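PDB 3MSE: calcium-dependent protein kinase, putative from Plasmodium falciparum, which probably phosphorylates serine and threonine residues of other proteins under calcium control, the present piece being its C-terminal calcium-binding EF-hand domain. Local coordinates for residues S17-R20 against N21-N25; T63-S67 against V68-K72; G123-K127 against S128-S132. All blocks are in the same frame, centred on the assembly; numbering follows the deposited sequence. Where two conformers were deposited one is given.

Contact 1: residues S17-R20 against N21-N25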
loop_
_atom_site.group_PDB
_atom_site.type_symbol
_atom_site.label_atom_id
_atom_site.label_comp_id
_atom_site.label_asym_id
_atom_site.label_seq_id
_atom_site.Cartn_x
_atom_site.Cartn_y
_atom_site.Cartn_z
ATOM N N SER A 17 8.032 -21.565 -1.607
ATOM C CA SER A 17 8.171 -22.268 -0.333
ATOM C C SER A 17 7.199 -21.738 0.716
ATOM O O SER A 17 6.679 -20.625 0.597
ATOM C CB SER A 17 9.604 -22.152 0.183
ATOM O OG SER A 17 9.937 -20.804 0.497
ATOM N N ASN A 18 6.960 -22.544 1.744
ATOM C CA ASN A 18 6.123 -22.124 2.832
ATOM C C ASN A 18 6.679 -20.881 3.527
ATOM O O ASN A 18 5.930 -19.953 3.821
ATOM C CB ASN A 18 5.908 -23.280 3.800
ATOM C CG ASN A 18 4.877 -24.272 3.293
ATOM O OD1 ASN A 18 3.790 -23.889 2.837
ATOM N ND2 ASN A 18 5.203 -25.553 3.385
ATOM N N ILE A 19 7.998 -20.832 3.702
ATOM C CA ILE A 19 8.655 -19.666 4.332
ATOM C C ILE A 19 8.532 -18.374 3.512
ATOM O O ILE A 19 8.224 -17.301 4.061
ATOM C CB ILE A 19 10.123 -19.979 4.736
ATOM C CG1 ILE A 19 10.121 -21.043 5.854
ATOM C CG2 ILE A 19 10.850 -18.715 5.192
ATOM C CD1 ILE A 19 11.490 -21.672 6.176
ATOM N N ARG A 20 8.739 -18.468 2.199
ATOM C CA ARG A 20 8.481 -17.325 1.303
ATOM C C ARG A 20 7.062 -16.821 1.484
ATOM O O ARG A 20 6.821 -15.616 1.606
ATOM C CB ARG A 20 8.676 -17.751 -0.161
ATOM C CG ARG A 20 9.102 -16.658 -1.112
ATOM C CD ARG A 20 8.024 -15.687 -1.570
ATOM N NE ARG A 20 6.787 -16.281 -2.067
ATOM C CZ ARG A 20 6.121 -15.871 -3.156
ATOM N NH1 ARG A 20 6.592 -14.901 -3.924
ATOM N NH2 ARG A 20 4.985 -16.460 -3.495
ATOM N N ASN A 21 6.116 -17.748 1.502
ATOM C CA ASN A 21 4.721 -17.369 1.588
ATOM C C ASN A 21 4.328 -16.864 2.989
ATOM O O ASN A 21 3.465 -16.019 3.115
ATOM C CB ASN A 21 3.836 -18.522 1.116
ATOM C CG ASN A 21 3.960 -18.763 -0.404
ATOM O OD1 ASN A 21 4.539 -17.949 -1.116
ATOM N ND2 ASN A 21 3.427 -19.876 -0.879
ATOM N N ILE A 22 4.980 -17.372 4.022
ATOM C CA ILE A 22 4.793 -16.823 5.377
ATOM C C ILE A 22 5.186 -15.343 5.399
ATOM O O ILE A 22 4.431 -14.493 5.895
ATOM C CB ILE A 22 5.541 -17.655 6.425
ATOM C CG1 ILE A 22 4.787 -18.970 6.616
ATOM C CG2 ILE A 22 5.616 -16.879 7.793
ATOM C CD1 ILE A 22 5.608 -20.070 7.219
ATOM N N ILE A 23 6.340 -15.049 4.807
ATOM C CA ILE A 23 6.821 -13.688 4.605
ATOM C C ILE A 23 5.830 -12.853 3.796
ATOM O O ILE A 23 5.556 -11.693 4.142
ATOM C CB ILE A 23 8.226 -13.694 3.930
ATOM C CG1 ILE A 23 9.253 -14.367 4.843
ATOM C CG2 ILE A 23 8.691 -12.260 3.559
ATOM C CD1 ILE A 23 10.555 -14.821 4.134
ATOM N N ILE A 24 5.273 -13.433 2.725
ATOM C CA ILE A 24 4.212 -12.757 1.969
ATOM C C ILE A 24 3.010 -12.433 2.874
ATOM O O ILE A 24 2.423 -11.361 2.751
ATOM C CB ILE A 24 3.703 -13.595 0.716
ATOM C CG1 ILE A 24 4.800 -13.796 -0.348
ATOM C CG2 ILE A 24 2.475 -12.952 0.125
ATOM C CD1 ILE A 24 5.113 -12.554 -1.209
ATOM N N ASN A 25 2.629 -13.361 3.755
ATOM C CA ASN A 25 1.505 -13.109 4.698
ATOM C C ASN A 25 1.703 -11.913 5.661
ATOM O O ASN A 25 0.742 -11.208 5.979
ATOM C CB ASN A 25 1.142 -14.367 5.498
ATOM C CG ASN A 25 0.097 -15.214 4.799
ATOM O OD1 ASN A 25 -1.084 -15.147 5.129
ATOM N ND2 ASN A 25 0.530 -16.015 3.815
HETATM O O HOH W 1 2.598 -21.620 1.343
#
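Four backbone bonds of the alpha-helical i to i+4 kind join residues 17-20 to 21-25, from Asn21 N to Ser17 O through to Ile24 N to Arg20 O, and they form the first turns of the long helix 18-48. Ser17 is the N-cap: its OG accepts from Arg20 N at 3.1 Å, nearly straight, so an amide with no earlier turn to bond to is satisfied. From the same turn Arg20 curls round: CG stands anti to the backbone N (chi1 -152°), and bends at chi2 and chi3 bring the guanidinium to the side chain of Asn21. Its side-on edge then grips a single acceptor, Asn21 OD1, with NE at 3.0 Å and NH2 at 2.8 Å, both bonds well bent, as sharing one oxygen requires. That oxygen lies close to the guanidinium plane, while the amide itself is turned 48° from it. Ile24 CG1 lies over one guanidinium face, 3.6 Å from Arg20 NE and offset toward the rim, so the guanidinium has a polar partner at its edge and an aliphatic one over a face; two bonds to one oxygen limit its rotation. NH1 goes on to Thr179 OG1, which ties this turn to the C-terminal tail. One turn round, Ile19 CG2 meets Ile23 CD1 at 4.0 Å, both isoleucines leaning on Phe147 of helix 141-152. Ile22 and Ile24 also pack on the second subunit, against its Ile84 and Trp102 respectively. The Asn21 amide has work at its other end too: ND2 donates to Tyr13 O of helix 4-13 and to a water 2.9 Å away, and that water in turn donates to Asn18 OD1 at 3.0 Å.

Contact 2: residues T63-S67 against V68-K72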
loop_
_atom_site.group_PDB
_atom_site.type_symbol
_atom_site.label_atom_id
_atom_site.label_comp_id
_atom_site.label_asym_id
_atom_site.label_seq_id
_atom_site.Cartn_x
_atom_site.Cartn_y
_atom_site.Cartn_z
ATOM N N THR A 63 -20.138 21.756 5.948
ATOM C CA THR A 63 -21.227 21.557 6.901
ATOM C C THR A 63 -20.903 20.421 7.871
ATOM O O THR A 63 -21.334 20.442 9.026
ATOM C CB THR A 63 -22.607 21.331 6.229
ATOM O OG1 THR A 63 -23.592 21.143 7.248
ATOM C CG2 THR A 63 -22.620 20.085 5.335
ATOM N N VAL A 64 -20.134 19.432 7.412
ATOM C CA VAL A 64 -19.795 18.333 8.294
ATOM C C VAL A 64 -18.642 18.704 9.232
ATOM O O VAL A 64 -18.712 18.417 10.426
ATOM C CB VAL A 64 -19.534 17.010 7.521
ATOM C CG1 VAL A 64 -19.038 15.933 8.455
ATOM C CG2 VAL A 64 -20.833 16.536 6.827
ATOM N N LEU A 65 -17.581 19.316 8.707
ATOM C CA LEU A 65 -16.459 19.728 9.573
ATOM C C LEU A 65 -16.958 20.707 10.674
ATOM O O LEU A 65 -16.542 20.623 11.833
ATOM C CB LEU A 65 -15.291 20.326 8.755
ATOM C CG LEU A 65 -14.522 19.408 7.762
ATOM C CD1 LEU A 65 -13.254 20.068 7.129
ATOM C CD2 LEU A 65 -14.169 18.036 8.362
ATOM N N ALA A 66 -17.872 21.597 10.297
ATOM C CA ALA A 66 -18.487 22.550 11.235
ATOM C C ALA A 66 -19.218 21.841 12.380
ATOM O O ALA A 66 -19.078 22.239 13.537
ATOM C CB ALA A 66 -19.433 23.516 10.503
ATOM N N SER A 67 -19.956 20.782 12.048
ATOM C CA SER A 67 -20.761 20.043 13.025
ATOM C C SER A 67 -19.926 19.171 13.960
ATOM O O SER A 67 -20.451 18.605 14.917
ATOM C CB SER A 67 -21.798 19.172 12.311
ATOM O OG SER A 67 -21.183 18.012 11.773
ATOM N N VAL A 68 -18.633 19.061 13.677
ATOM C CA VAL A 68 -17.752 18.204 14.446
ATOM C C VAL A 68 -16.680 18.992 15.220
ATOM O O VAL A 68 -15.845 18.400 15.906
ATOM C CB VAL A 68 -17.182 17.099 13.481
ATOM C CG1 VAL A 68 -15.732 16.884 13.645
ATOM C CG2 VAL A 68 -18.010 15.821 13.546
ATOM N N GLY A 69 -16.695 20.323 15.118
ATOM C CA GLY A 69 -15.833 21.145 15.969
ATOM C C GLY A 69 -14.715 21.875 15.270
ATOM O O GLY A 69 -13.992 22.627 15.896
ATOM N N ILE A 70 -14.532 21.658 13.969
ATOM C CA ILE A 70 -13.478 22.391 13.269
ATOM C C ILE A 70 -13.967 23.821 13.043
ATOM O O ILE A 70 -15.106 24.022 12.646
ATOM C CB ILE A 70 -13.111 21.721 11.911
ATOM C CG1 ILE A 70 -12.948 20.203 12.094
ATOM C CG2 ILE A 70 -11.881 22.401 11.275
ATOM C CD1 ILE A 70 -11.895 19.783 13.133
ATOM N N LYS A 71 -13.107 24.803 13.287
ATOM C CA LYS A 71 -13.504 26.205 13.175
ATOM C C LYS A 71 -13.361 26.715 11.736
ATOM O O LYS A 71 -12.522 26.224 10.966
ATOM C CB LYS A 71 -12.668 27.079 14.130
ATOM C CG LYS A 71 -12.846 26.710 15.619
ATOM C CD LYS A 71 -14.234 27.145 16.123
ATOM C CE LYS A 71 -14.503 26.702 17.568
ATOM N NZ LYS A 71 -15.931 26.997 17.878
ATOM N N LYS A 72 -14.175 27.713 11.406
ATOM C CA LYS A 72 -14.231 28.321 10.088
ATOM C C LYS A 72 -12.853 28.535 9.451
ATOM O O LYS A 72 -12.647 28.154 8.304
ATOM C CB LYS A 72 -14.980 29.658 10.153
ATOM C CG LYS A 72 -14.860 30.490 8.878
ATOM C CD LYS A 72 -15.918 31.585 8.807
ATOM C CE LYS A 72 -15.630 32.495 7.620
ATOM N NZ LYS A 72 -16.777 33.403 7.352
HETATM O O HOH W 2 -17.057 23.865 14.349
#
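Residues 63-67 and 68-72 meet in a Schellman motif, in which Gly69, with a positive phi of 112°, takes the chain out of helix 58-67, the exiting helix of the first EF-hand, whose calcium ligand Glu60 lies one turn before Val64. Leu65 O accepts twice, from Val68 N at 3.2 Å and from Ile70 N at 3.1 Å, and the two donors approach from opposite faces of its carbonyl plane. Val68 N stands well above that plane. A weak bond from Gly69 N to Ala66 O, 3.4 Å long, completes the closure, and one water bridges Ala66 O and Ile70 O, donating to both.

In one of its two conformers, Ser67 has OG between its own backbone N and carbonyl carbon (chi1 77°), which brings it back along the helix to donate to Val64 O at 2.8 Å.

The apolar part is the contact usual in a Schellman motif, between the residue after the glycine and the one five positions before it: Ile70 CG1 meets Leu65 CB at 4.1 Å. Ile70 CB and CG1 also pack closely beside the carbonyl, each 3.6 Å from Leu65 O.

The turn leads directly into the next helix, with Lys71 as its N-cap. Leu65, Ala66 and Ile70 all rest on Ile75 of helix 72-82, while Leu65 and Val68 pack on Leu7 of the second subunit, so the end of helix 58-67 touches both its successor and the partner chain.

Contact 3: residues G123-K127 against S128-S132. With CA (calcium ion), chain B.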
loop_
_atom_site.group_PDB
_atom_site.type_symbol
_atom_site.label_atom_id
_atom_site.label_comp_id
_atom_site.label_asym_id
_atom_site.label_seq_id
_atom_site.Cartn_x
_atom_site.Cartn_y
_atom_site.Cartn_z
ATOM N N GLY A 123 19.536 -5.684 12.657
ATOM C CA GLY A 123 19.721 -5.492 11.206
ATOM C C GLY A 123 20.042 -6.732 10.377
ATOM O O GLY A 123 20.322 -6.631 9.179
ATOM N N TYR A 124 20.005 -7.906 11.002
ATOM C CA TYR A 124 20.255 -9.159 10.293
ATOM C C TYR A 124 19.199 -10.208 10.621
ATOM O O TYR A 124 18.796 -10.347 11.782
ATOM C CB TYR A 124 21.652 -9.694 10.623
ATOM C CG TYR A 124 22.773 -8.908 9.958
ATOM C CD1 TYR A 124 23.288 -9.302 8.722
ATOM C CD2 TYR A 124 23.311 -7.768 10.567
ATOM C CE1 TYR A 124 24.311 -8.578 8.100
ATOM C CE2 TYR A 124 24.335 -7.033 9.953
ATOM C CZ TYR A 124 24.830 -7.444 8.721
ATOM O OH TYR A 124 25.840 -6.726 8.110
ATOM N N ILE A 125 18.751 -10.946 9.601
ATOM C CA ILE A 125 17.873 -12.095 9.833
ATOM C C ILE A 125 18.709 -13.356 10.044
ATOM O O ILE A 125 19.305 -13.877 9.106
ATOM C CB ILE A 125 16.808 -12.295 8.708
ATOM C CG1 ILE A 125 15.725 -11.212 8.797
ATOM C CG2 ILE A 125 16.167 -13.689 8.806
ATOM C CD1 ILE A 125 14.699 -11.254 7.660
ATOM N N SER A 126 18.743 -13.832 11.288
ATOM C CA SER A 126 19.488 -15.037 11.645
ATOM C C SER A 126 18.638 -16.280 11.467
ATOM O O SER A 126 17.429 -16.207 11.210
ATOM C CB SER A 126 19.990 -14.962 13.096
ATOM O OG SER A 126 18.919 -14.777 14.017
ATOM N N LYS A 127 19.286 -17.426 11.601
ATOM C CA LYS A 127 18.610 -18.703 11.608
ATOM C C LYS A 127 17.536 -18.738 12.713
ATOM O O LYS A 127 16.405 -19.201 12.484
ATOM C CB LYS A 127 19.643 -19.813 11.804
ATOM C CG LYS A 127 19.247 -21.160 11.238
ATOM C CD LYS A 127 18.639 -22.058 12.310
ATOM C CE LYS A 127 18.230 -23.408 11.747
ATOM N NZ LYS A 127 19.399 -24.221 11.308
ATOM N N SER A 128 17.877 -18.219 13.892
ATOM C CA SER A 128 16.943 -18.222 15.013
ATOM C C SER A 128 15.743 -17.287 14.782
ATOM O O SER A 128 14.650 -17.533 15.294
ATOM C CB SER A 128 17.656 -17.920 16.346
ATOM O OG SER A 128 17.789 -16.527 16.567
ATOM N N ASP A 129 15.936 -16.223 14.011
ATOM C CA ASP A 129 14.816 -15.359 13.642
ATOM C C ASP A 129 13.772 -16.091 12.776
ATOM O O ASP A 129 12.561 -15.833 12.893
ATOM C CB ASP A 129 15.320 -14.119 12.919
ATOM C CG ASP A 129 16.008 -13.137 13.852
ATOM O OD1 ASP A 129 15.616 -13.037 15.038
ATOM O OD2 ASP A 129 16.931 -12.450 13.392
ATOM N N ILE A 130 14.251 -17.009 11.936
ATOM C CA ILE A 130 13.374 -17.823 11.087
ATOM C C ILE A 130 12.744 -18.950 11.890
ATOM O O ILE A 130 11.562 -19.260 11.716
ATOM C CB ILE A 130 14.126 -18.397 9.840
ATOM C CG1 ILE A 130 14.651 -17.263 8.944
ATOM C CG2 ILE A 130 13.214 -19.359 9.045
ATOM C CD1 ILE A 130 13.577 -16.356 8.335
ATOM N N VAL A 131 13.523 -19.561 12.786
ATOM C CA VAL A 131 12.967 -20.547 13.719
ATOM C C VAL A 131 11.788 -19.915 14.470
ATOM O O VAL A 131 10.725 -20.528 14.642
ATOM C CB VAL A 131 14.048 -21.083 14.700
ATOM C CG1 VAL A 131 13.428 -21.997 15.790
ATOM C CG2 VAL A 131 15.155 -21.827 13.946
ATOM N N SER A 132 11.958 -18.663 14.872
ATOM C CA SER A 132 10.911 -17.997 15.622
ATOM C C SER A 132 9.706 -17.698 14.734
ATOM O O SER A 132 8.550 -17.927 15.121
ATOM C CB SER A 132 11.445 -16.711 16.265
ATOM O OG SER A 132 10.376 -16.068 16.932
HETATM CA CA CA B . 18.266 -10.462 14.108
HETATM O O HOH W 3 19.466 -11.981 14.569
HETATM O O HOH W 4 16.984 -10.708 16.011
#
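Tyr124 O and Asp129 OD2 both bind the calcium ion, at 2.4 and 2.5 Å, and so tie the end of an EF-hand loop to the helix that follows it. Asp122 and Asp118 belong to the same site, and waters 3 and 4 fill further positions. Asp129 is monodentate: OD1 stays 3.8 Å from calcium and instead accepts from water 4 at 2.9 Å. In the second shell, Ser126 N donates to OD2 at 3.1 Å in an almost straight bond, reaching it on the anti side and 31° out of the carboxylate plane, so that one oxygen serves both metal and backbone. Ser126 OG lies 2.9 Å from metal-bound water 3 and makes a weak bond to Ser128 OG. Ser126 is also the N-cap residue of helix 127-133, the first turn of which is loosely bonded, Ile130 N to Ser126 O being weak, before Val131 N to Lys127 O at 2.9 Å. Ile125 CG2 presses on Ile130 CD1 at 3.7 Å. Ile125 also packs on Phe114 and Ile117 of helix 109-117 and is hydrogen-bonded through its backbone to Ile167, while Ile130 rests on Ile144, Phe147 and Phe148 of helix 141-152.

The three contacts lie in series along the chain. Contacts 1 and 3 are neighbours, their centres 14 Å apart, and touch where Ile19 CD1 and Ile130 CG2 lie 4.1 Å from each other. Contact 1 itself binds no metal: the side chain of Ile23 is about 13 Å from the calcium that Tyr124 and Asp129 of contact 3 help to hold. Contact 2 belongs to the other EF-hand region, its centre 46 Å from that of contact 1 and 50 Å from that of contact 3. There the side chain of Val64 is about 11 Å from the calcium held by Asp49, Asn51, Asn53, Ser55 and Glu60. Contacts 1 and 2 both touch the second subunit.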